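Local coordinates for protein polyhedrin (PDB 5A9A) that forms the crystalline lattice of cypovirus polyhedra, the occlusion bodies that probably shelter virus particles outside the insect host, and binds UTP, at residues A[45-59]-A[197-211]. Sequence-based numbering, arbitrary orientation.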
ATOM      1  N   GLY A  45       2.814  28.316  -9.730  1.00 17.47           N
ATOM      2  CA  GLY A  45       2.782  28.995  -8.448  1.00 18.46           C
ATOM      3  C   GLY A  45       1.758  28.430  -7.481  1.00 18.20           C
ATOM      4  O   GLY A  45       1.540  28.989  -6.404  1.00 16.97           O
ATOM      5  N   SER A  46       1.127  27.321  -7.856  1.00 15.35           N
ATOM      6  CA  SER A  46       0.101  26.712  -7.015  1.00 15.93           C
ATOM      7  C   SER A  46       0.617  25.440  -6.356  1.00 16.20           C
ATOM      8  O   SER A  46       1.727  24.990  -6.637  1.00 13.85           O
ATOM      9  CB  SER A  46      -1.157  26.415  -7.830  1.00 17.62           C
ATOM     10  OG  SER A  46      -1.744  27.617  -8.297  1.00 17.62           O
ATOM     11  N   TYR A  47      -0.206  24.864  -5.484  1.00 15.66           N
ATOM     12  CA  TYR A  47       0.228  23.767  -4.631  1.00 16.31           C
ATOM     13  C   TYR A  47      -0.607  22.506  -4.810  1.00 14.97           C
ATOM     14  O   TYR A  47      -1.777  22.562  -5.180  1.00 14.16           O
ATOM     15  CB  TYR A  47       0.159  24.206  -3.166  1.00 14.53           C
ATOM     16  CG  TYR A  47       0.897  25.494  -2.895  1.00 16.86           C
ATOM     17  CD1 TYR A  47       0.266  26.721  -3.052  1.00 16.96           C
ATOM     18  CD2 TYR A  47       2.226  25.485  -2.494  1.00 17.51           C
ATOM     19  CE1 TYR A  47       0.936  27.900  -2.811  1.00 17.72           C
ATOM     20  CE2 TYR A  47       2.904  26.659  -2.253  1.00 17.52           C
ATOM     21  CZ  TYR A  47       2.255  27.865  -2.412  1.00 19.87           C
ATOM     22  OH  TYR A  47       2.930  29.041  -2.174  1.00 21.88           O
ATOM     23  N   ARG A  48       0.019  21.366  -4.539  1.00 15.69           N
ATOM     24  CA  ARG A  48      -0.688  20.101  -4.424  1.00 15.13           C
ATOM     25  C   ARG A  48      -0.316  19.492  -3.081  1.00 16.25           C
ATOM     26  O   ARG A  48       0.857  19.230  -2.820  1.00 15.54           O
ATOM     27  CB  ARG A  48      -0.309  19.156  -5.562  1.00 15.92           C
ATOM     28  CG  ARG A  48      -1.130  17.879  -5.600  1.00 18.32           C
ATOM     29  CD  ARG A  48      -0.743  17.005  -6.782  1.00 18.09           C
ATOM     30  NE  ARG A  48       0.655  16.584  -6.714  1.00 16.90           N
ATOM     31  CZ  ARG A  48       1.069  15.320  -6.745  1.00 19.01           C
ATOM     32  NH1 ARG A  48       0.199  14.323  -6.875  1.00 18.08           N
ATOM     33  NH2 ARG A  48       2.365  15.050  -6.674  1.00 17.87           N
ATOM     34  N   LEU A  49      -1.316  19.280  -2.231  1.00 14.32           N
ATOM     35  CA  LEU A  49      -1.077  18.865  -0.854  1.00 16.15           C
ATOM     36  C   LEU A  49      -1.607  17.463  -0.594  1.00 16.14           C
ATOM     37  O   LEU A  49      -2.770  17.165  -0.866  1.00 16.17           O
ATOM     38  CB  LEU A  49      -1.728  19.863   0.109  1.00 14.92           C
ATOM     39  CG  LEU A  49      -1.439  19.679   1.603  1.00 15.62           C
ATOM     40  CD1 LEU A  49      -1.574  21.006   2.330  1.00 18.64           C
ATOM     41  CD2 LEU A  49      -2.354  18.631   2.219  1.00 13.27           C
ATOM     42  N   ILE A  50      -0.747  16.602  -0.060  1.00 19.17           N
ATOM     43  CA  ILE A  50      -1.145  15.241   0.275  1.00 18.90           C
ATOM     44  C   ILE A  50      -1.093  15.033   1.782  1.00 17.78           C
ATOM     45  O   ILE A  50      -0.038  15.144   2.404  1.00 15.57           O
ATOM     46  CB  ILE A  50      -0.270  14.198  -0.432  1.00 19.34           C
ATOM     47  CG1 ILE A  50      -0.273  14.449  -1.942  1.00 18.98           C
ATOM     48  CG2 ILE A  50      -0.770  12.795  -0.131  1.00 17.74           C
ATOM     49  CD1 ILE A  50       0.785  15.432  -2.402  1.00 16.83           C
ATOM     50  N   ASP A  51      -2.250  14.716   2.351  1.00 17.46           N
ATOM     51  CA  ASP A  51      -2.425  14.657   3.795  1.00 17.84           C
ATOM     52  C   ASP A  51      -2.365  13.217   4.303  1.00 18.55           C
ATOM     53  O   ASP A  51      -3.167  12.374   3.899  1.00 15.58           O
ATOM     54  CB  ASP A  51      -3.765  15.304   4.158  1.00 19.33           C
ATOM     55  CG  ASP A  51      -4.128  15.132   5.621  1.00 25.23           C
ATOM     56  OD1 ASP A  51      -3.211  15.061   6.460  1.00 26.63           O
ATOM     57  OD2 ASP A  51      -5.338  15.068   5.931  1.00 30.60           O
ATOM     58  N   TYR A  52      -1.411  12.946   5.191  1.00 16.80           N
ATOM     59  CA  TYR A  52      -1.220  11.610   5.751  1.00 16.01           C
ATOM     60  C   TYR A  52      -1.552  11.592   7.237  1.00 15.87           C
ATOM     61  O   TYR A  52      -1.314  12.572   7.946  1.00 15.65           O
ATOM     62  CB  TYR A  52       0.238  11.158   5.607  1.00 15.95           C
ATOM     63  CG  TYR A  52       0.710  10.841   4.204  1.00 15.82           C
ATOM     64  CD1 TYR A  52       1.191  11.837   3.368  1.00 19.22           C
ATOM     65  CD2 TYR A  52       0.720   9.532   3.735  1.00 17.26           C
ATOM     66  CE1 TYR A  52       1.639  11.547   2.090  1.00 19.55           C
ATOM     67  CE2 TYR A  52       1.167   9.232   2.462  1.00 18.18           C
ATOM     68  CZ  TYR A  52       1.626  10.243   1.645  1.00 22.85           C
ATOM     69  OH  TYR A  52       2.075   9.947   0.379  1.00 27.36           O
ATOM     70  N   ASN A  53      -2.089  10.475   7.715  1.00 15.17           N
ATOM     71  CA  ASN A  53      -2.204  10.256   9.154  1.00 14.42           C
ATOM     72  C   ASN A  53      -2.025   8.783   9.518  1.00 14.84           C
ATOM     73  O   ASN A  53      -2.372   7.890   8.742  1.00 13.80           O
ATOM     74  CB  ASN A  53      -3.530  10.806   9.704  1.00 14.29           C
ATOM     75  CG  ASN A  53      -4.694   9.840   9.531  1.00 15.87           C
ATOM     76  OD1 ASN A  53      -4.725   8.768  10.135  1.00 15.42           O
ATOM     77  ND2 ASN A  53      -5.671  10.231   8.727  1.00 14.60           N
ATOM     78  N   ALA A  54      -1.458   8.541  10.695  1.00 13.81           N
ATOM     79  CA  ALA A  54      -1.267   7.185  11.200  1.00 16.06           C
ATOM     80  C   ALA A  54      -0.928   7.240  12.686  1.00 16.06           C
ATOM     81  O   ALA A  54      -0.423   8.251  13.174  1.00 14.96           O
ATOM     82  CB  ALA A  54      -0.169   6.475  10.433  1.00 15.62           C
ATOM     83  N   PRO A  55      -1.228   6.159  13.418  1.00 15.95           N
ATOM     84  CA  PRO A  55      -0.983   6.139  14.863  1.00 17.44           C
ATOM     85  C   PRO A  55       0.381   5.578  15.276  1.00 20.45           C
ATOM     86  O   PRO A  55       0.800   5.833  16.406  1.00 18.92           O
ATOM     87  CB  PRO A  55      -2.108   5.246  15.385  1.00 16.61           C
ATOM     88  CG  PRO A  55      -2.353   4.282  14.275  1.00 17.05           C
ATOM     89  CD  PRO A  55      -2.039   5.008  12.983  1.00 15.51           C
ATOM     90  N   GLU A  56       1.061   4.837  14.400  1.00 17.43           N
ATOM     91  CA  GLU A  56       2.370   4.281  14.748  1.00 17.76           C
ATOM     92  C   GLU A  56       3.506   4.969  13.985  1.00 17.56           C
ATOM     93  O   GLU A  56       4.459   5.462  14.586  1.00 16.62           O
ATOM     94  CB  GLU A  56       2.413   2.771  14.496  1.00 17.87           C
ATOM     95  CG  GLU A  56       1.156   2.025  14.913  1.00 16.63           C
ATOM     96  CD  GLU A  56       0.739   2.320  16.342  1.00 18.94           C
ATOM     97  OE1 GLU A  56       1.607   2.695  17.161  1.00 18.07           O
ATOM     98  OE2 GLU A  56      -0.463   2.178  16.645  1.00 18.69           O
ATOM     99  N   PHE A  57       3.411   4.993  12.660  1.00 16.26           N
ATOM    100  CA  PHE A  57       4.404   5.690  11.844  1.00 17.03           C
ATOM    101  C   PHE A  57       3.868   6.010  10.459  1.00 15.90           C
ATOM    102  O   PHE A  57       3.129   5.222   9.873  1.00 15.94           O
ATOM    103  CB  PHE A  57       5.700   4.873  11.728  1.00 16.49           C
ATOM    104  CG  PHE A  57       5.510   3.500  11.151  1.00 16.41           C
ATOM    105  CD1 PHE A  57       5.575   3.293   9.781  1.00 17.03           C
ATOM    106  CD2 PHE A  57       5.287   2.412  11.978  1.00 16.19           C
ATOM    107  CE1 PHE A  57       5.404   2.025   9.248  1.00 17.85           C
ATOM    108  CE2 PHE A  57       5.120   1.143  11.453  1.00 15.56           C
ATOM    109  CZ  PHE A  57       5.178   0.949  10.087  1.00 15.24           C
ATOM    110  N   ILE A  58       4.240   7.180   9.946  1.00 16.16           N
ATOM    111  CA  ILE A  58       3.912   7.555   8.578  1.00 17.00           C
ATOM    112  C   ILE A  58       5.141   7.422   7.699  1.00 17.07           C
ATOM    113  O   ILE A  58       6.039   8.263   7.742  1.00 17.01           O
ATOM    114  CB  ILE A  58       3.420   9.009   8.473  1.00 17.21           C
ATOM    115  CG1 ILE A  58       2.131   9.203   9.272  1.00 14.09           C
ATOM    116  CG2 ILE A  58       3.188   9.378   7.012  1.00 15.01           C
ATOM    117  CD1 ILE A  58       1.716  10.653   9.405  1.00 14.20           C
ATOM    118  N   ASN A  59       5.188   6.355   6.914  1.00 16.17           N
ATOM    119  CA  ASN A  59       6.180   6.250   5.860  1.00 18.89           C
ATOM    120  C   ASN A  59       5.479   6.075   4.524  1.00 20.78           C
ATOM    121  O   ASN A  59       4.270   5.847   4.465  1.00 18.66           O
ATOM    122  CB  ASN A  59       7.173   5.112   6.124  1.00 18.52           C
ATOM    123  CG  ASN A  59       6.522   3.747   6.117  1.00 19.55           C
ATOM    124  OD1 ASN A  59       5.363   3.596   5.735  1.00 19.23           O
ATOM    125  ND2 ASN A  59       7.278   2.735   6.534  1.00 17.88           N
ATOM    126  N   ASN A 197      -2.592  -1.737  13.693  1.00 16.00           N
ATOM    127  CA  ASN A 197      -3.173  -0.406  13.849  1.00 16.00           C
ATOM    128  C   ASN A 197      -2.603   0.607  12.865  1.00 15.83           C
ATOM    129  O   ASN A 197      -3.230   1.629  12.589  1.00 15.30           O
ATOM    130  CB  ASN A 197      -2.967   0.114  15.273  1.00 18.44           C
ATOM    131  CG  ASN A 197      -4.094  -0.275  16.209  1.00 16.48           C
ATOM    132  OD1 ASN A 197      -4.974  -1.058  15.851  1.00 17.82           O
ATOM    133  ND2 ASN A 197      -4.073   0.275  17.416  1.00 18.71           N
ATOM    134  N   ASN A 198      -1.413   0.340  12.338  1.00 15.46           N
ATOM    135  CA  ASN A 198      -0.767   1.320  11.478  1.00 16.25           C
ATOM    136  C   ASN A 198      -1.295   1.253  10.052  1.00 16.53           C
ATOM    137  O   ASN A 198      -0.658   0.707   9.153  1.00 17.13           O
ATOM    138  CB  ASN A 198       0.757   1.192  11.509  1.00 16.07           C
ATOM    139  CG  ASN A 198       1.444   2.499  11.174  1.00 16.80           C
ATOM    140  OD1 ASN A 198       1.235   3.507  11.854  1.00 16.18           O
ATOM    141  ND2 ASN A 198       2.259   2.500  10.120  1.00 16.76           N
ATOM    142  N   ILE A 199      -2.486   1.812   9.878  1.00 16.04           N
ATOM    143  CA  ILE A 199      -3.081   2.003   8.569  1.00 17.73           C
ATOM    144  C   ILE A 199      -2.743   3.422   8.128  1.00 17.99           C
ATOM    145  O   ILE A 199      -3.365   4.387   8.574  1.00 15.98           O
ATOM    146  CB  ILE A 199      -4.604   1.821   8.631  1.00 18.29           C
ATOM    147  CG1 ILE A 199      -4.941   0.472   9.269  1.00 16.92           C
ATOM    148  CG2 ILE A 199      -5.213   1.924   7.242  1.00 17.29           C
ATOM    149  CD1 ILE A 199      -6.391   0.328   9.672  1.00 18.01           C
ATOM    150  N   ILE A 200      -1.737   3.540   7.271  1.00 16.20           N
ATOM    151  CA  ILE A 200      -1.240   4.840   6.848  1.00 16.37           C
ATOM    152  C   ILE A 200      -2.184   5.440   5.810  1.00 17.25           C
ATOM    153  O   ILE A 200      -2.228   4.997   4.662  1.00 15.81           O
ATOM    154  CB  ILE A 200       0.183   4.726   6.269  1.00 16.56           C
ATOM    155  CG1 ILE A 200       1.103   4.033   7.279  1.00 16.83           C
ATOM    156  CG2 ILE A 200       0.731   6.099   5.915  1.00 17.46           C
ATOM    157  CD1 ILE A 200       2.422   3.574   6.696  1.00 19.41           C
ATOM    158  N   ILE A 201      -2.954   6.439   6.227  1.00 15.30           N
ATOM    159  CA  ILE A 201      -3.908   7.082   5.338  1.00 15.51           C
ATOM    160  C   ILE A 201      -3.204   8.044   4.392  1.00 16.36           C
ATOM    161  O   ILE A 201      -2.513   8.963   4.828  1.00 15.32           O
ATOM    162  CB  ILE A 201      -4.976   7.881   6.117  1.00 15.58           C
ATOM    163  CG1 ILE A 201      -5.638   7.010   7.189  1.00 16.63           C
ATOM    164  CG2 ILE A 201      -6.028   8.436   5.159  1.00 15.26           C
ATOM    165  CD1 ILE A 201      -6.370   5.804   6.637  1.00 16.10           C
ATOM    166  N   ARG A 202      -3.378   7.820   3.095  1.00 15.33           N
ATOM    167  CA  ARG A 202      -2.959   8.783   2.086  1.00 16.03           C
ATOM    168  C   ARG A 202      -4.210   9.397   1.486  1.00 16.29           C
ATOM    169  O   ARG A 202      -4.839   8.806   0.606  1.00 16.44           O
ATOM    170  CB  ARG A 202      -2.134   8.100   0.993  1.00 19.34           C
ATOM    171  CG  ARG A 202      -1.471   9.055  -0.004  1.00 23.84           C
ATOM    172  CD  ARG A 202      -0.837   8.267  -1.148  1.00 23.48           C
ATOM    173  NE  ARG A 202      -0.016   9.082  -2.042  1.00 23.22           N
ATOM    174  CZ  ARG A 202      -0.463   9.684  -3.142  1.00 24.11           C
ATOM    175  NH1 ARG A 202      -1.737   9.580  -3.499  1.00 18.87           N
ATOM    176  NH2 ARG A 202       0.370  10.388  -3.896  1.00 21.16           N
ATOM    177  N   ASN A 203      -4.590  10.571   1.983  1.00 14.13           N
ATOM    178  CA  ASN A 203      -5.756  11.271   1.462  1.00 16.06           C
ATOM    179  C   ASN A 203      -5.485  11.740   0.038  1.00 15.97           C
ATOM    180  O   ASN A 203      -4.333  11.966  -0.339  1.00 16.91           O
ATOM    181  CB  ASN A 203      -6.118  12.459   2.357  1.00 16.12           C
ATOM    182  CG  ASN A 203      -6.684  12.028   3.703  1.00 19.44           C
ATOM    183  OD1 ASN A 203      -6.171  12.406   4.757  1.00 20.96           O
ATOM    184  ND2 ASN A 203      -7.746  11.232   3.670  1.00 16.65           N
ATOM    185  N   ASN A 204      -6.541  11.876  -0.757  1.00 14.83           N
ATOM    186  CA  ASN A 204      -6.390  12.303  -2.143  1.00 15.68           C
ATOM    187  C   ASN A 204      -5.703  13.660  -2.203  1.00 16.68           C
ATOM    188  O   ASN A 204      -5.978  14.530  -1.376  1.00 15.07           O
ATOM    189  CB  ASN A 204      -7.754  12.392  -2.825  1.00 16.73           C
ATOM    190  CG  ASN A 204      -7.656  12.309  -4.332  1.00 19.42           C
ATOM    191  OD1 ASN A 204      -6.967  11.443  -4.870  1.00 18.36           O
ATOM    192  ND2 ASN A 204      -8.337  13.216  -5.023  1.00 20.05           N
ATOM    193  N   PRO A 205      -4.799  13.850  -3.177  1.00 16.95           N
ATOM    194  CA  PRO A 205      -4.124  15.149  -3.261  1.00 17.09           C
ATOM    195  C   PRO A 205      -5.105  16.305  -3.414  1.00 17.05           C
ATOM    196  O   PRO A 205      -6.070  16.203  -4.174  1.00 17.46           O
ATOM    197  CB  PRO A 205      -3.257  15.013  -4.516  1.00 19.68           C
ATOM    198  CG  PRO A 205      -3.015  13.554  -4.648  1.00 20.83           C
ATOM    199  CD  PRO A 205      -4.282  12.897  -4.173  1.00 18.20           C
ATOM    200  N   LEU A 206      -4.853  17.390  -2.693  1.00 16.47           N
ATOM    201  CA  LEU A 206      -5.668  18.596  -2.801  1.00 17.08           C
ATOM    202  C   LEU A 206      -4.935  19.649  -3.612  1.00 16.42           C
ATOM    203  O   LEU A 206      -3.712  19.754  -3.548  1.00 15.55           O
ATOM    204  CB  LEU A 206      -5.990  19.157  -1.418  1.00 14.89           C
ATOM    205  CG  LEU A 206      -6.949  18.336  -0.554  1.00 18.03           C
ATOM    206  CD1 LEU A 206      -6.910  18.825   0.884  1.00 16.15           C
ATOM    207  CD2 LEU A 206      -8.361  18.404  -1.113  1.00 16.47           C
ATOM    208  N   TYR A 207      -5.692  20.434  -4.371  1.00 15.71           N
ATOM    209  CA  TYR A 207      -5.114  21.497  -5.177  1.00 18.05           C
ATOM    210  C   TYR A 207      -5.482  22.860  -4.609  1.00 17.26           C
ATOM    211  O   TYR A 207      -6.658  23.212  -4.514  1.00 17.10           O
ATOM    212  CB  TYR A 207      -5.569  21.361  -6.630  1.00 21.21           C
ATOM    213  CG  TYR A 207      -5.060  20.097  -7.278  1.00 21.48           C
ATOM    214  CD1 TYR A 207      -5.773  18.908  -7.179  1.00 22.88           C
ATOM    215  CD2 TYR A 207      -3.858  20.084  -7.972  1.00 20.57           C
ATOM    216  CE1 TYR A 207      -5.304  17.743  -7.759  1.00 24.81           C
ATOM    217  CE2 TYR A 207      -3.382  18.928  -8.554  1.00 23.07           C
ATOM    218  CZ  TYR A 207      -4.108  17.759  -8.447  1.00 25.40           C
ATOM    219  OH  TYR A 207      -3.633  16.607  -9.030  1.00 22.86           O
ATOM    220  N   LEU A 208      -4.460  23.614  -4.217  1.00 15.74           N
ATOM    221  CA  LEU A 208      -4.648  24.925  -3.611  1.00 16.71           C
ATOM    222  C   LEU A 208      -4.015  25.992  -4.504  1.00 17.90           C
ATOM    223  O   LEU A 208      -2.838  25.901  -4.856  1.00 16.63           O
ATOM    224  CB  LEU A 208      -4.034  24.957  -2.205  1.00 15.72           C
ATOM    225  CG  LEU A 208      -4.571  23.929  -1.199  1.00 16.67           C
ATOM    226  CD1 LEU A 208      -3.860  22.588  -1.326  1.00 15.01           C
ATOM    227  CD2 LEU A 208      -4.439  24.449   0.226  1.00 17.12           C
ATOM    228  N   ASP A 209      -4.801  27.001  -4.867  1.00 16.15           N
ATOM    229  CA  ASP A 209      -4.390  27.981  -5.872  1.00 17.33           C
ATOM    230  C   ASP A 209      -3.181  28.822  -5.466  1.00 18.22           C
ATOM    231  O   ASP A 209      -2.284  29.063  -6.275  1.00 15.91           O
ATOM    232  CB  ASP A 209      -5.545  28.929  -6.197  1.00 17.68           C
ATOM    233  CG  ASP A 209      -6.656  28.256  -6.975  1.00 21.45           C
ATOM    234  OD1 ASP A 209      -6.468  27.105  -7.423  1.00 22.58           O
ATOM    235  OD2 ASP A 209      -7.714  28.892  -7.149  1.00 18.93           O
ATOM    236  N   ASN A 210      -3.166  29.278  -4.218  1.00 16.58           N
ATOM    237  CA  ASN A 210      -2.176  30.254  -3.780  1.00 17.70           C
ATOM    238  C   ASN A 210      -1.807  30.068  -2.313  1.00 16.74           C
ATOM    239  O   ASN A 210      -2.402  29.249  -1.615  1.00 15.87           O
ATOM    240  CB  ASN A 210      -2.710  31.668  -4.008  1.00 17.96           C
ATOM    241  CG  ASN A 210      -3.960  31.950  -3.203  1.00 18.70           C
ATOM    242  OD1 ASN A 210      -3.885  32.244  -2.012  1.00 18.52           O
ATOM    243  ND2 ASN A 210      -5.119  31.858  -3.851  1.00 16.80           N
ATOM    244  N   GLU A 211      -0.829  30.833  -1.840  1.00 17.43           N
ATOM    245  CA  GLU A 211      -0.310  30.622  -0.490  1.00 18.36           C
ATOM    246  C   GLU A 211      -1.278  31.093   0.592  1.00 17.45           C
ATOM    247  O   GLU A 211      -1.237  30.602   1.719  1.00 16.57           O
ATOM    248  CB  GLU A 211       1.048  31.300  -0.304  1.00 20.84           C
ATOM    249  CG  GLU A 211       1.698  30.935   1.023  1.00 23.78           C
ATOM    250  CD  GLU A 211       3.119  31.450   1.159  1.00 22.67           C
ATOM    251  OE1 GLU A 211       3.469  32.442   0.486  1.00 22.98           O
ATOM    252  OE2 GLU A 211       3.885  30.853   1.943  1.00 19.65           O
TER
HETATM  253  O   HOH W   1       0.714  11.659  -6.480  1.00 21.79           O
HETATM  254  O   HOH W   2      -2.765  14.553  -8.011  1.00 28.38           O
HETATM  255  O   HOH W   3      -4.694  15.348   0.791  1.00 12.96           O
HETATM  256  O   HOH W   4      -4.531   6.031  10.603  1.00 15.34           O
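Tyr47 packs the edge of its ring against the backbone of Asn210 and Glu211. CG anti to the carbonyl carbon (chi1 -53°) carries the ring to the start of helix 211-221, where Tyr47 OH rests 3.5 Å from Glu211 CB. Backbone bonds in both directions pair Tyr47 with Leu208 and Leu49 with Leu206, and Leu208 CD1 packs on Leu49 CB. The other face of the sheet, opposite Leu49 and Leu208, carries Arg48 and Tyr207; Arg48 CG lies over the Tyr207 ring in a CH-pi contact 4.3 Å from its centroid, and the guanidinium continues to the Asp66 carbonyl. Strand 201-208 forms one margin of the chain's six-stranded antiparallel sheet, beside 47-54. Its ladder breaks around Asn203 to Pro205, shifting register by one, and a water there joins Leu49 O, Asp51 N and Asn204 O. Pairing resumes with Tyr52 opposite Arg202 and the hydrogen-bonded pair Asn53-Ile201. Past the ladder, the Asn198 amide grips the turn leading into strand 57-62. Asn198 OD1 accepts from Glu56 N (2.9 Å) and Phe57 N (2.8 Å), both from the same face of the amide plane, while Asn198 ND2 donates in plane to a lone pair of Phe57 O (2.9 Å). CG of Phe57, between its backbone N and carbonyl carbon (chi1 58°), brings the ring under the amide, with Asn198 ND2 3.1 Å above its centre. Ile200 spans from strand 47-54 to strand 57-62: CG2 at the Tyr52 ring edge, CG1 4.2 Å from Ala54 CB, CD1 beside the Phe57 ring.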